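Local coordinates for protein 3-oxo-glucose-6-phosphate:glutamate aminotransferase (Bacillus subtilis subsp. subtilis, PDB 4K2M) that catalyses the reversible, pyridoxal phosphate-dependent transamination of 3-dehydroglucose 6-phosphate with glutamate to give kanosamine 6-phosphate, at residues R362-I365 with M366-N370. Numbering follows the deposited sequence.
Sequences RADI and MTKLN
Arg-362 and Met-366 sit one turn apart in the helix, their side chains side by side and pointing the same way. Arg-362 CG lies 4.0 Å from Met-366 SD. In the backbone, Met-366 N donates to Arg-362 O at 2.9 Å. Beyond CG the arginine chain draws away from the sulfur, and NH1 is hydrogen-bonded to the backbone O atoms of His-409 and Val-412. Ala-363 O accepts two bonds from Thr-367. Thr-367 N and Thr-367 OG1 each lie 3.0 Å from Ala-363 O and reach it from opposite faces of the carbonyl plane. The hydroxyl can fold back this way because OG1 stands beside its own backbone N (chi1 -64°). Asp-364 forms an i to i+4 salt bridge with Lys-368. Lys-368 NZ meets Asp-364 OD2 on its syn side at 2.6 Å, 20° out of the carboxylate plane, and makes a weak bond to OD1. The lysine chain is extended until chi4 (52°), where a bend turns NZ onto the carboxylate. Glu-440 brings a like charge close to OD2, which the ammonium probably offsets. Ile-365 CG2 rests 3.9 Å from Leu-369 CD1, on the buried side. This amphipathic helix, 362-373, packs Ile-365 and Met-366 on Leu-413 of strand 412-415, while Ile-365 and Lys-368 touch helix 423-441.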
loop_
_atom_site.group_PDB
_atom_site.type_symbol
_atom_site.label_atom_id
_atom_site.label_comp_id
_atom_site.label_asym_id
_atom_site.label_seq_id
_atom_site.Cartn_x
_atom_site.Cartn_y
_atom_site.Cartn_z
ATOM N N ARG A 362 -6.381 -25.106 27.869
ATOM C CA ARG A 362 -6.807 -24.187 26.801
ATOM C C ARG A 362 -7.204 -24.868 25.497
ATOM O O ARG A 362 -8.242 -24.557 24.930
ATOM C CB ARG A 362 -5.761 -23.106 26.504
ATOM C CG ARG A 362 -6.292 -22.060 25.498
ATOM C CD ARG A 362 -5.255 -21.001 25.166
ATOM N NE ARG A 362 -4.077 -21.565 24.506
ATOM C CZ ARG A 362 -2.976 -20.867 24.248
ATOM N NH1 ARG A 362 -2.918 -19.585 24.592
ATOM N NH2 ARG A 362 -1.931 -21.449 23.662
ATOM N N ALA A 363 -6.381 -25.781 25.001
ATOM C CA ALA A 363 -6.706 -26.465 23.755
ATOM C C ALA A 363 -8.051 -27.182 23.859
ATOM O O ALA A 363 -8.861 -27.128 22.924
ATOM C CB ALA A 363 -5.605 -27.446 23.370
ATOM N N ASP A 364 -8.298 -27.836 24.995
ATOM C CA ASP A 364 -9.572 -28.534 25.187
ATOM C C ASP A 364 -10.743 -27.566 25.337
ATOM O O ASP A 364 -11.844 -27.837 24.854
ATOM C CB ASP A 364 -9.527 -29.450 26.405
ATOM C CG ASP A 364 -10.594 -30.535 26.349
ATOM O OD1 ASP A 364 -10.741 -31.187 25.288
ATOM O OD2 ASP A 364 -11.294 -30.734 27.358
ATOM N N ILE A 365 -10.519 -26.451 26.025
ATOM C CA ILE A 365 -11.561 -25.420 26.152
ATOM C C ILE A 365 -11.969 -24.910 24.781
ATOM O O ILE A 365 -13.162 -24.794 24.487
ATOM C CB ILE A 365 -11.096 -24.241 27.026
ATOM C CG1 ILE A 365 -11.017 -24.656 28.494
ATOM C CG2 ILE A 365 -12.038 -23.048 26.889
ATOM C CD1 ILE A 365 -10.076 -23.786 29.328
ATOM N N MET A 366 -10.982 -24.621 23.932
ATOM C CA MET A 366 -11.264 -24.115 22.595
ATOM C C MET A 366 -12.003 -25.126 21.744
ATOM O O MET A 366 -12.943 -24.776 21.018
ATOM C CB MET A 366 -9.967 -23.688 21.900
ATOM C CG MET A 366 -9.268 -22.559 22.607
ATOM S SD MET A 366 -7.757 -22.081 21.738
ATOM C CE MET A 366 -8.407 -21.295 20.257
ATOM N N THR A 367 -11.580 -26.382 21.836
ATOM C CA THR A 367 -12.208 -27.450 21.076
ATOM C C THR A 367 -13.654 -27.680 21.508
ATOM O O THR A 367 -14.542 -27.817 20.658
ATOM C CB THR A 367 -11.414 -28.772 21.208
ATOM O OG1 THR A 367 -10.117 -28.592 20.632
ATOM C CG2 THR A 367 -12.125 -29.902 20.471
ATOM N N LYS A 368 -13.889 -27.724 22.812
ATOM C CA LYS A 368 -15.226 -27.981 23.327
ATOM C C LYS A 368 -16.171 -26.823 23.030
ATOM O O LYS A 368 -17.331 -27.045 22.676
ATOM C CB LYS A 368 -15.199 -28.251 24.825
ATOM C CG LYS A 368 -14.681 -29.645 25.188
ATOM C CD LYS A 368 -14.575 -29.817 26.696
ATOM C CE LYS A 368 -14.430 -31.284 27.068
ATOM N NZ LYS A 368 -13.326 -31.929 26.305
ATOM N N LEU A 369 -15.681 -25.592 23.171
ATOM C CA LEU A 369 -16.510 -24.431 22.816
ATOM C C LEU A 369 -16.980 -24.526 21.374
ATOM O O LEU A 369 -18.145 -24.292 21.068
ATOM C CB LEU A 369 -15.753 -23.115 23.056
ATOM C CG LEU A 369 -15.718 -22.594 24.489
ATOM C CD1 LEU A 369 -14.766 -21.393 24.582
ATOM C CD2 LEU A 369 -17.117 -22.181 24.976
ATOM N N ASN A 370 -16.075 -24.905 20.483
ATOM C CA ASN A 370 -16.391 -24.994 19.073
ATOM C C ASN A 370 -17.277 -26.199 18.763
ATOM O O ASN A 370 -18.312 -26.069 18.105
ATOM C CB ASN A 370 -15.090 -25.093 18.275
ATOM C CG ASN A 370 -15.330 -25.312 16.796
ATOM O OD1 ASN A 370 -16.317 -24.827 16.236
ATOM N ND2 ASN A 370 -14.436 -26.059 16.153
#